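Long-range contacts in conserved hypothetical protein (Staphylococcus aureus subsp. aureus, PDB 2AP3), which is of unknown function but belongs to a family of putative cell-wall binding lipoproteins and folds as an elongated helical bundle: residues Q117-L122 with K187-K192; E124-H129 with K180-L185; K138-E143 with I167-K173; T145-Y149 with V160-S164. All coordinates share one frame. Residues are numbered along the deposited sequence.

Contact 1: residues Q117-L122 with K187-K192; sequences QLDDVL and KVQKEK. Unlike the reference sequence in segment 187-192: Gln189 (reference Gly).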
# COMPACT_ATOMS: atom_id res chain seq x y z
N GLN A 117 -17.27 14.27 -1.70
CA GLN A 117 -16.06 14.27 -2.52
C GLN A 117 -14.88 13.65 -1.76
O GLN A 117 -14.12 12.88 -2.34
CB GLN A 117 -15.74 15.69 -3.03
CG GLN A 117 -14.38 15.86 -3.73
CD GLN A 117 -14.24 15.03 -4.99
OE1 GLN A 117 -15.22 14.56 -5.57
NE2 GLN A 117 -12.99 14.88 -5.45
N LEU A 118 -14.73 13.98 -0.48
CA LEU A 118 -13.72 13.33 0.35
C LEU A 118 -13.95 11.82 0.41
O LEU A 118 -12.99 11.04 0.27
CB LEU A 118 -13.67 13.94 1.75
CG LEU A 118 -12.72 13.30 2.78
CD1 LEU A 118 -11.25 13.23 2.29
CD2 LEU A 118 -12.82 14.06 4.07
N ASP A 119 -15.21 11.42 0.60
CA ASP A 119 -15.59 9.99 0.59
C ASP A 119 -15.26 9.30 -0.72
O ASP A 119 -14.86 8.13 -0.74
CB ASP A 119 -17.09 9.81 0.84
CG ASP A 119 -17.43 9.73 2.29
OD1 ASP A 119 -16.52 9.53 3.13
OD2 ASP A 119 -18.64 9.89 2.60
N ASP A 120 -15.44 10.01 -1.82
CA ASP A 120 -15.15 9.43 -3.12
C ASP A 120 -13.66 9.24 -3.34
O ASP A 120 -13.26 8.28 -3.98
CB ASP A 120 -15.75 10.29 -4.24
CG ASP A 120 -17.26 10.25 -4.25
OD1 ASP A 120 -17.86 9.27 -3.74
OD2 ASP A 120 -17.86 11.20 -4.79
N VAL A 121 -12.86 10.16 -2.81
CA VAL A 121 -11.41 10.07 -2.92
C VAL A 121 -10.89 8.96 -2.01
O VAL A 121 -9.97 8.24 -2.40
CB VAL A 121 -10.71 11.44 -2.66
CG1 VAL A 121 -9.18 11.33 -2.74
CG2 VAL A 121 -11.20 12.44 -3.70
N LEU A 122 -11.51 8.80 -0.84
CA LEU A 122 -11.16 7.68 0.03
C LEU A 122 -11.52 6.35 -0.63
O LEU A 122 -10.73 5.39 -0.57
CB LEU A 122 -11.81 7.83 1.42
CG LEU A 122 -11.16 8.89 2.32
CD1 LEU A 122 -12.13 9.37 3.41
CD2 LEU A 122 -9.88 8.37 2.97
N LYS A 187 -4.25 13.60 -2.57
CA LYS A 187 -5.58 14.13 -2.86
C LYS A 187 -6.50 13.98 -1.64
O LYS A 187 -7.35 14.84 -1.40
CB LYS A 187 -6.18 13.46 -4.09
CG LYS A 187 -7.40 14.17 -4.67
CD LYS A 187 -7.98 13.40 -5.84
CE LYS A 187 -9.14 14.14 -6.48
NZ LYS A 187 -9.45 13.57 -7.82
N VAL A 188 -6.32 12.89 -0.88
CA VAL A 188 -7.09 12.70 0.36
C VAL A 188 -6.89 13.90 1.29
O VAL A 188 -7.87 14.48 1.78
CB VAL A 188 -6.78 11.35 1.06
CG1 VAL A 188 -7.33 11.32 2.49
CG2 VAL A 188 -7.37 10.21 0.26
N GLN A 189 -5.64 14.29 1.51
CA GLN A 189 -5.39 15.47 2.33
C GLN A 189 -5.96 16.77 1.74
O GLN A 189 -6.46 17.61 2.50
CB GLN A 189 -3.91 15.62 2.71
CG GLN A 189 -3.62 16.86 3.58
CD GLN A 189 -4.51 16.96 4.82
OE1 GLN A 189 -5.38 17.84 4.89
NE2 GLN A 189 -4.30 16.08 5.79
N LYS A 190 -5.88 16.96 0.42
CA LYS A 190 -6.46 18.17 -0.19
C LYS A 190 -7.97 18.30 0.09
O LYS A 190 -8.46 19.40 0.39
CB LYS A 190 -6.16 18.28 -1.69
CG LYS A 190 -7.18 17.61 -2.62
CD LYS A 190 -7.09 18.12 -4.05
CE LYS A 190 -8.35 17.74 -4.82
NZ LYS A 190 -8.36 18.28 -6.21
N GLU A 191 -8.69 17.18 0.01
CA GLU A 191 -10.13 17.20 0.23
C GLU A 191 -10.45 17.46 1.69
O GLU A 191 -11.45 18.11 2.01
CB GLU A 191 -10.79 15.90 -0.25
CG GLU A 191 -10.58 15.60 -1.75
CD GLU A 191 -11.19 16.63 -2.69
OE1 GLU A 191 -11.01 16.48 -3.92
OE2 GLU A 191 -11.86 17.58 -2.23
N LYS A 192 -9.58 16.97 2.58
CA LYS A 192 -9.71 17.22 4.02
C LYS A 192 -9.59 18.69 4.35
O LYS A 192 -10.34 19.20 5.19
CB LYS A 192 -8.68 16.41 4.81
CG LYS A 192 -9.06 14.96 4.99
CD LYS A 192 -7.93 14.21 5.69
CE LYS A 192 -8.27 12.74 5.85
NZ LYS A 192 -7.16 11.99 6.52

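Contact 2: residues E124-H129 with K180-L185; sequences EKYKLH and KYTKVL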
# COMPACT_ATOMS: atom_id res chain seq x y z
N GLU A 124 -11.48 5.91 -3.85
CA GLU A 124 -10.45 5.75 -4.88
C GLU A 124 -9.14 5.24 -4.25
O GLU A 124 -8.40 4.45 -4.88
CB GLU A 124 -10.22 7.07 -5.63
CG GLU A 124 -9.40 6.90 -6.92
CD GLU A 124 -9.79 5.64 -7.70
OE1 GLU A 124 -10.93 5.57 -8.21
OE2 GLU A 124 -8.96 4.72 -7.79
N LYS A 125 -8.87 5.66 -3.01
CA LYS A 125 -7.67 5.21 -2.28
C LYS A 125 -7.68 3.69 -2.16
O LYS A 125 -6.70 3.02 -2.49
CB LYS A 125 -7.59 5.84 -0.87
CG LYS A 125 -6.46 5.25 0.02
CD LYS A 125 -6.58 5.68 1.49
CE LYS A 125 -5.67 4.86 2.42
NZ LYS A 125 -5.69 5.34 3.85
N TYR A 126 -8.79 3.15 -1.67
CA TYR A 126 -8.90 1.71 -1.47
C TYR A 126 -8.80 0.93 -2.78
O TYR A 126 -8.19 -0.13 -2.82
CB TYR A 126 -10.15 1.36 -0.68
CG TYR A 126 -10.15 1.98 0.69
CD1 TYR A 126 -9.08 1.78 1.57
CD2 TYR A 126 -11.23 2.75 1.13
CE1 TYR A 126 -9.08 2.36 2.85
CE2 TYR A 126 -11.24 3.32 2.41
CZ TYR A 126 -10.16 3.12 3.25
OH TYR A 126 -10.16 3.68 4.51
N LYS A 127 -9.38 1.47 -3.85
CA LYS A 127 -9.27 0.82 -5.15
C LYS A 127 -7.83 0.84 -5.67
O LYS A 127 -7.32 -0.17 -6.17
CB LYS A 127 -10.22 1.48 -6.15
CG LYS A 127 -10.26 0.76 -7.49
CD LYS A 127 -11.16 1.44 -8.51
CE LYS A 127 -10.91 0.87 -9.89
NZ LYS A 127 -11.74 1.54 -10.94
N LEU A 128 -7.17 1.98 -5.54
CA LEU A 128 -5.80 2.08 -6.03
C LEU A 128 -4.86 1.23 -5.18
O LEU A 128 -3.87 0.71 -5.69
CB LEU A 128 -5.33 3.53 -6.11
CG LEU A 128 -5.73 4.30 -7.37
CD1 LEU A 128 -5.32 5.77 -7.20
CD2 LEU A 128 -5.08 3.70 -8.61
N HIS A 129 -5.18 1.05 -3.90
CA HIS A 129 -4.33 0.14 -3.13
C HIS A 129 -4.41 -1.30 -3.65
O HIS A 129 -3.39 -2.00 -3.70
CB HIS A 129 -4.64 0.14 -1.63
CG HIS A 129 -3.59 -0.60 -0.86
ND1 HIS A 129 -3.67 -1.96 -0.63
CD2 HIS A 129 -2.39 -0.20 -0.39
CE1 HIS A 129 -2.58 -2.36 -0.00
NE2 HIS A 129 -1.80 -1.31 0.18
N LYS A 180 0.59 6.58 -8.81
CA LYS A 180 -0.83 6.92 -8.76
C LYS A 180 -1.36 6.85 -7.33
O LYS A 180 -2.20 7.66 -6.92
CB LYS A 180 -1.63 5.98 -9.65
CG LYS A 180 -1.38 6.16 -11.14
CD LYS A 180 -2.49 5.49 -11.95
CE LYS A 180 -2.47 5.95 -13.40
NZ LYS A 180 -1.30 5.41 -14.17
N TYR A 181 -0.88 5.87 -6.56
CA TYR A 181 -1.35 5.69 -5.19
C TYR A 181 -0.85 6.83 -4.31
O TYR A 181 -1.60 7.39 -3.52
CB TYR A 181 -0.90 4.33 -4.61
CG TYR A 181 -1.49 4.04 -3.25
CD1 TYR A 181 -2.86 3.93 -3.07
CD2 TYR A 181 -0.67 3.85 -2.13
CE1 TYR A 181 -3.41 3.67 -1.83
CE2 TYR A 181 -1.20 3.59 -0.89
CZ TYR A 181 -2.57 3.51 -0.75
OH TYR A 181 -3.11 3.24 0.48
N THR A 182 0.42 7.19 -4.46
CA THR A 182 0.98 8.32 -3.70
C THR A 182 0.21 9.60 -4.02
O THR A 182 -0.11 10.39 -3.11
CB THR A 182 2.50 8.46 -3.94
OG1 THR A 182 3.16 7.26 -3.52
CG2 THR A 182 3.08 9.64 -3.15
N LYS A 183 -0.12 9.79 -5.31
CA LYS A 183 -0.99 10.89 -5.72
C LYS A 183 -2.33 10.91 -4.98
O LYS A 183 -2.78 11.98 -4.55
CB LYS A 183 -1.24 10.89 -7.23
CG LYS A 183 -0.14 11.53 -8.06
CD LYS A 183 -0.73 12.02 -9.38
CE LYS A 183 0.33 12.55 -10.33
NZ LYS A 183 -0.29 13.01 -11.60
N VAL A 184 -2.96 9.74 -4.81
CA VAL A 184 -4.29 9.71 -4.19
C VAL A 184 -4.20 9.98 -2.69
O VAL A 184 -5.10 10.60 -2.12
CB VAL A 184 -5.09 8.40 -4.49
CG1 VAL A 184 -4.53 7.21 -3.73
CG2 VAL A 184 -6.57 8.59 -4.15
N LEU A 185 -3.11 9.56 -2.07
CA LEU A 185 -2.93 9.82 -0.64
C LEU A 185 -2.82 11.32 -0.44
O LEU A 185 -3.34 11.86 0.55
CB LEU A 185 -1.71 9.09 -0.08
CG LEU A 185 -1.75 7.55 -0.07
CD1 LEU A 185 -0.45 6.98 0.52
CD2 LEU A 185 -2.99 7.05 0.68

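Contact 3: residues K138-E143 with I167-K173; sequences KAVNSE and IEQNYKK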
# COMPACT_ATOMS: atom_id res chain seq x y z
N LYS A 138 2.84 -9.31 -8.08
CA LYS A 138 3.26 -9.81 -9.38
C LYS A 138 4.78 -9.67 -9.50
O LYS A 138 5.47 -10.58 -9.95
CB LYS A 138 2.54 -9.05 -10.50
CG LYS A 138 2.80 -9.62 -11.86
CD LYS A 138 2.19 -8.72 -12.92
CE LYS A 138 2.54 -9.20 -14.29
NZ LYS A 138 1.77 -10.40 -14.61
N ALA A 139 5.28 -8.51 -9.09
CA ALA A 139 6.72 -8.25 -9.20
C ALA A 139 7.52 -9.25 -8.34
O ALA A 139 8.46 -9.90 -8.83
CB ALA A 139 7.02 -6.82 -8.80
N VAL A 140 7.16 -9.40 -7.06
CA VAL A 140 7.92 -10.29 -6.15
C VAL A 140 7.78 -11.74 -6.58
O VAL A 140 8.77 -12.49 -6.60
CB VAL A 140 7.48 -10.10 -4.68
CG1 VAL A 140 8.26 -11.04 -3.78
CG2 VAL A 140 7.70 -8.68 -4.26
N ASN A 141 6.59 -12.12 -7.02
CA ASN A 141 6.42 -13.45 -7.58
C ASN A 141 7.28 -13.69 -8.82
O ASN A 141 7.80 -14.79 -8.98
CB ASN A 141 4.95 -13.74 -7.84
CG ASN A 141 4.22 -14.18 -6.57
OD1 ASN A 141 3.24 -13.56 -6.11
ND2 ASN A 141 4.70 -15.26 -5.98
N SER A 142 7.49 -12.66 -9.66
CA SER A 142 8.33 -12.85 -10.86
C SER A 142 9.83 -13.00 -10.50
O SER A 142 10.58 -13.68 -11.22
CB SER A 142 8.10 -11.74 -11.89
OG SER A 142 8.57 -10.52 -11.38
N GLU A 143 10.22 -12.44 -9.35
CA GLU A 143 11.57 -12.68 -8.80
C GLU A 143 11.67 -14.14 -8.37
O GLU A 143 12.61 -14.84 -8.74
CB GLU A 143 11.86 -11.73 -7.63
CG GLU A 143 12.09 -10.28 -8.12
CD GLU A 143 12.13 -9.20 -7.04
OE1 GLU A 143 11.66 -9.43 -5.92
OE2 GLU A 143 12.59 -8.07 -7.37
N ILE A 167 10.63 -9.41 -14.87
CA ILE A 167 10.81 -8.69 -13.61
C ILE A 167 10.90 -7.17 -13.87
O ILE A 167 10.18 -6.39 -13.25
CB ILE A 167 12.06 -9.19 -12.83
CG1 ILE A 167 11.89 -10.66 -12.49
CG2 ILE A 167 12.28 -8.36 -11.57
CD1 ILE A 167 13.18 -11.33 -11.98
N GLU A 168 11.77 -6.75 -14.79
CA GLU A 168 11.88 -5.34 -15.16
C GLU A 168 10.54 -4.74 -15.54
O GLU A 168 10.20 -3.65 -15.09
CB GLU A 168 12.87 -5.12 -16.30
CG GLU A 168 14.30 -5.09 -15.85
CD GLU A 168 15.28 -4.69 -16.95
OE1 GLU A 168 16.49 -4.72 -16.65
OE2 GLU A 168 14.85 -4.33 -18.08
N GLN A 169 9.79 -5.44 -16.38
CA GLN A 169 8.52 -4.90 -16.87
C GLN A 169 7.52 -4.76 -15.71
O GLN A 169 6.75 -3.77 -15.62
CB GLN A 169 7.92 -5.77 -17.98
CG GLN A 169 6.68 -5.14 -18.60
CD GLN A 169 6.91 -3.68 -18.97
OE1 GLN A 169 7.80 -3.36 -19.76
NE2 GLN A 169 6.10 -2.79 -18.39
N ASN A 170 7.54 -5.75 -14.84
CA ASN A 170 6.67 -5.74 -13.67
C ASN A 170 6.98 -4.60 -12.74
O ASN A 170 6.06 -4.01 -12.15
CB ASN A 170 6.73 -7.08 -12.95
CG ASN A 170 6.14 -8.19 -13.77
OD1 ASN A 170 5.39 -7.94 -14.73
ND2 ASN A 170 6.47 -9.42 -13.42
N TYR A 171 8.26 -4.25 -12.64
CA TYR A 171 8.65 -3.10 -11.81
C TYR A 171 8.28 -1.77 -12.46
O TYR A 171 7.96 -0.82 -11.75
CB TYR A 171 10.12 -3.18 -11.37
CG TYR A 171 10.25 -4.03 -10.13
CD1 TYR A 171 9.78 -3.58 -8.91
CD2 TYR A 171 10.78 -5.32 -10.20
CE1 TYR A 171 9.86 -4.37 -7.77
CE2 TYR A 171 10.87 -6.11 -9.07
CZ TYR A 171 10.41 -5.63 -7.85
OH TYR A 171 10.49 -6.41 -6.72
N LYS A 172 8.29 -1.70 -13.80
CA LYS A 172 7.86 -0.50 -14.52
C LYS A 172 6.40 -0.26 -14.21
O LYS A 172 5.99 0.86 -13.89
CB LYS A 172 8.04 -0.63 -16.04
CG LYS A 172 9.47 -0.45 -16.55
CD LYS A 172 9.49 -0.52 -18.07
CE LYS A 172 10.91 -0.81 -18.59
NZ LYS A 172 11.69 0.41 -18.96
N LYS A 173 5.62 -1.32 -14.29
CA LYS A 173 4.21 -1.25 -13.98
C LYS A 173 3.96 -0.90 -12.50
O LYS A 173 3.04 -0.13 -12.19
CB LYS A 173 3.54 -2.56 -14.34
CG LYS A 173 3.53 -2.87 -15.84
CD LYS A 173 2.45 -3.90 -16.14
CE LYS A 173 2.79 -5.30 -15.62
NZ LYS A 173 1.54 -6.04 -15.27

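Contact 4: residues T145-Y149 with V160-S164; sequences TLFKY and VNEKS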
# COMPACT_ATOMS: atom_id res chain seq x y z
N THR A 145 10.00 -16.65 -9.46
CA THR A 145 10.06 -17.48 -10.67
C THR A 145 11.50 -17.58 -11.21
O THR A 145 11.96 -18.66 -11.58
CB THR A 145 9.10 -16.90 -11.71
OG1 THR A 145 7.78 -17.06 -11.21
CG2 THR A 145 9.23 -17.60 -13.04
N LEU A 146 12.22 -16.46 -11.23
CA LEU A 146 13.62 -16.52 -11.65
C LEU A 146 14.43 -17.38 -10.67
O LEU A 146 15.23 -18.20 -11.11
CB LEU A 146 14.22 -15.12 -11.76
CG LEU A 146 15.74 -15.02 -11.95
CD1 LEU A 146 16.20 -15.82 -13.19
CD2 LEU A 146 16.20 -13.57 -12.03
N PHE A 147 14.22 -17.20 -9.38
CA PHE A 147 15.04 -17.97 -8.42
C PHE A 147 14.77 -19.46 -8.48
O PHE A 147 15.73 -20.26 -8.36
CB PHE A 147 14.90 -17.42 -6.99
CG PHE A 147 15.17 -15.94 -6.88
CD1 PHE A 147 16.18 -15.34 -7.62
CD2 PHE A 147 14.39 -15.15 -6.05
CE1 PHE A 147 16.43 -13.94 -7.55
CE2 PHE A 147 14.61 -13.76 -5.96
CZ PHE A 147 15.66 -13.16 -6.71
N LYS A 148 13.52 -19.85 -8.69
CA LYS A 148 13.19 -21.27 -8.88
C LYS A 148 13.89 -21.84 -10.10
O LYS A 148 14.37 -22.99 -10.08
CB LYS A 148 11.69 -21.47 -9.00
CG LYS A 148 10.96 -21.37 -7.66
CD LYS A 148 9.45 -21.73 -7.79
CE LYS A 148 9.17 -23.15 -8.32
NZ LYS A 148 7.71 -23.38 -8.47
N TYR A 149 13.97 -21.04 -11.16
CA TYR A 149 14.67 -21.47 -12.36
C TYR A 149 16.16 -21.73 -12.07
O TYR A 149 16.75 -22.69 -12.54
CB TYR A 149 14.46 -20.44 -13.47
CG TYR A 149 15.29 -20.67 -14.72
CD1 TYR A 149 15.04 -21.74 -15.57
CD2 TYR A 149 16.32 -19.80 -15.04
CE1 TYR A 149 15.81 -21.93 -16.71
CE2 TYR A 149 17.10 -19.98 -16.19
CZ TYR A 149 16.83 -21.06 -17.02
OH TYR A 149 17.58 -21.28 -18.16
N VAL A 160 17.90 -16.87 -17.84
CA VAL A 160 18.00 -15.79 -16.83
C VAL A 160 17.55 -14.47 -17.43
O VAL A 160 16.77 -13.73 -16.81
CB VAL A 160 19.44 -15.67 -16.27
CG1 VAL A 160 19.62 -14.37 -15.48
CG2 VAL A 160 19.77 -16.84 -15.40
N ASN A 161 18.03 -14.15 -18.63
CA ASN A 161 17.70 -12.87 -19.25
C ASN A 161 16.22 -12.74 -19.55
O ASN A 161 15.64 -11.68 -19.33
CB ASN A 161 18.51 -12.66 -20.52
CG ASN A 161 20.00 -12.48 -20.25
OD1 ASN A 161 20.41 -12.30 -19.11
ND2 ASN A 161 20.80 -12.52 -21.31
N GLU A 162 15.62 -13.83 -20.01
CA GLU A 162 14.21 -13.86 -20.38
C GLU A 162 13.34 -13.66 -19.15
O GLU A 162 12.31 -12.98 -19.20
CB GLU A 162 13.89 -15.19 -21.05
CG GLU A 162 12.44 -15.36 -21.53
CD GLU A 162 12.15 -16.76 -22.03
OE1 GLU A 162 13.11 -17.54 -22.24
OE2 GLU A 162 10.96 -17.10 -22.20
N LYS A 163 13.75 -14.23 -18.04
CA LYS A 163 12.99 -14.06 -16.80
C LYS A 163 13.21 -12.70 -16.15
O LYS A 163 12.32 -12.16 -15.47
CB LYS A 163 13.28 -15.22 -15.86
CG LYS A 163 12.76 -16.51 -16.47
CD LYS A 163 13.15 -17.75 -15.72
CE LYS A 163 13.01 -19.00 -16.61
NZ LYS A 163 11.72 -19.11 -17.35
N SER A 164 14.41 -12.15 -16.38
CA SER A 164 14.79 -10.83 -15.90
C SER A 164 13.98 -9.70 -16.55
O SER A 164 13.53 -8.79 -15.87
CB SER A 164 16.26 -10.60 -16.16
OG SER A 164 17.04 -11.31 -15.23

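Contact 1: residues Q117-L122 with K187-K192
Residues 117-122 of helix 109-150 pack against residues 187-192 of helix 157-195, almost antiparallel at 168°, with axes 9.2 Å apart. The nearest CA pairs are Leu118 with Glu191 and Val121 with Val188. Val121 is in the t rotamer: its CG1 meets Val188 CG2 at 3.7 Å, and its CG2 lies 3.8 Å from Glu191 CG. Leu118 starts out sideways, but its t/p rotamer brings CD1 to 3.6 Å from Val188 O and 3.7 Å from Glu191 CB. Leu122 CD2 reaches Val188 CG1 at 3.9 Å. On one margin Gln117, folded in t/p, donates a hydrogen bond from NE2 to OE1 of Glu191, bent in m/m, at 3.0 Å. Extended Lys187 lays its CE 3.9 Å from Val121 CG2. On the other margin Lys192 CG lies 3.9 Å from Leu118 CD1. Tyr21 of helix 10-30 touches Leu118 and Leu122. Apolar side chains thus join two antiparallel helices of the bundle, and a neutral amide gives the buried Glu191 carboxylate a partner.

Contact 2: residues E124-H129 with K180-L185
This is a partly buried helix-to-helix packing contact near the middle of the elongated molecule. It joins helix 109-150 to helix 157-195. The segments 124-129 and 180-185 run antiparallel at 162°, with axes 9.5 Å apart. The nearest CA atoms are those of Lys125 and Val184, and of Leu128 and Tyr181. Leu128 points at the partner helix. Its CD1 sits 3.8 Å from Val184 CB and 3.7 Å from Lys180 O, while its CB meets Tyr181 CD1 at 3.9 Å. The ring of Tyr181 reaches across to the other helix. Leu128 CB and Lys125 O lie at its edge, with Lys125 O 3.4 Å from Tyr181 CE1. His129 turns its edge toward the Tyr181 face in an offset edge-to-face pair, with centroids 5.4 Å apart and planes at 68°. The aliphatic part of Lys125 also packs here: its CE is 3.6 Å from Tyr181 OH and 3.9 Å from Leu185 CD2. Lys125 NZ forms a salt bridge with Glu32, between helices 10-30 and 33-50, and His129 NE2 a hydrogen bond with Glu85 of helix 61-96. Such side-by-side packing of long antiparallel helices is typical of an up-and-down helical bundle.

Contact 3: residues K138-E143 with I167-K173
Lys138 opens the segment at an exposed edge. Its side chain extends toward residues 167-173, where its CE lies 3.1 Å from Asn170 OD1. Lys138 NZ and Lys173 NZ are only 4.4 Å apart, a close approach of like charges. Ala139 comes next and sits at the tightest point, with its CA 5.1 Å from that of Asn170. Its small side chain suits helix axes 8.8 Å apart, and the segments run antiparallel at 166°. Ala139 CB rests over one face of the Tyr171 ring, 3.9 Å from the centroid, in a CH-pi contact. Val140 points away and packs on Ala75, Arg78 and Leu79 of helix 61-96. Ser142 points back to the interface. Its OG donates to Ala139 O at 2.6 Å within its own helix and accepts from Asn170 ND2 at 3.1 Å. Ser142 OG also touches Ile167 CG1 at 3.5 Å. Glu143 closes the segment. Its CA packs on Ile167 CD1 at 3.8 Å, and its OE2 accepts a hydrogen bond from Tyr171 OH at 2.8 Å. Glu143 OE1 forms a salt bridge with Arg78, so this one carboxylate links three helices. The contact thus packs an antiparallel helix pair of the bundle closely at a small residue. Two directional bonds join Ser142 to Asn170 and Glu143 to Tyr171, while the lysine end brings like charges together.

Contact 4: residues T145-Y149 with V160-S164
One aromatic ring, that of Tyr149, takes part in the contact between residues 145-149 and 160-164. The side chain of Lys163 lies over one face of this ring. Its CE is 3.6 Å from the ring centroid in a CH-pi contact, and 3.4 Å from Tyr149 CG. Lys163 NZ stands 4.9 Å from the same centroid, 23° off the ring normal, a cation-pi pair. Apolar packing comes second. The CA atoms of Leu146 and Lys163 are the nearest pair, 5.7 Å apart. The end of Leu146 leans in, so that its CD1 lies 4.0 Å from Lys163 CB and 4.3 Å from Val160 CG2. Tyr149 CE2 meets Val160 CG2 at 4.2 Å. Hydrogen bonding here stays local. Ser164 OG donates to Val160 O at 2.9 Å, one turn back in its own helix, and Tyr149 OH bonds to the backbone nitrogen of Thr156 in the connection between the helices. The axes are 9.8 Å apart and antiparallel at 167°. This is a surface contact near the helical hairpin's turn. Its chemistry implies that an amphipathic lysine does double duty: its methylenes pack on Leu146 and Tyr149, while its charge stays close to an aromatic face.

Helices 10-30, 33-50 and 61-96 come first in the chain. All four contacts then tie helix 109-150 to helix 157-195, a hairpin flanked by helices 10-30 and 61-96. Along the first helix, contacts 1, 2, 3 and 4 open in that order. They close in reverse order on the second, so each is nested inside the one before and none cross. Contact 4 closes the shortest loop, around the turn, and contact 1 the longest. Contacts 1 and 2 touch where Val121 meets Val184; contacts 3 and 4 touch where Ile167 meets Leu146. Contacts 2 and 3 do not touch. The centres of contacts 1 and 4 are 41 Å apart, so the pairing spans much of the bundle.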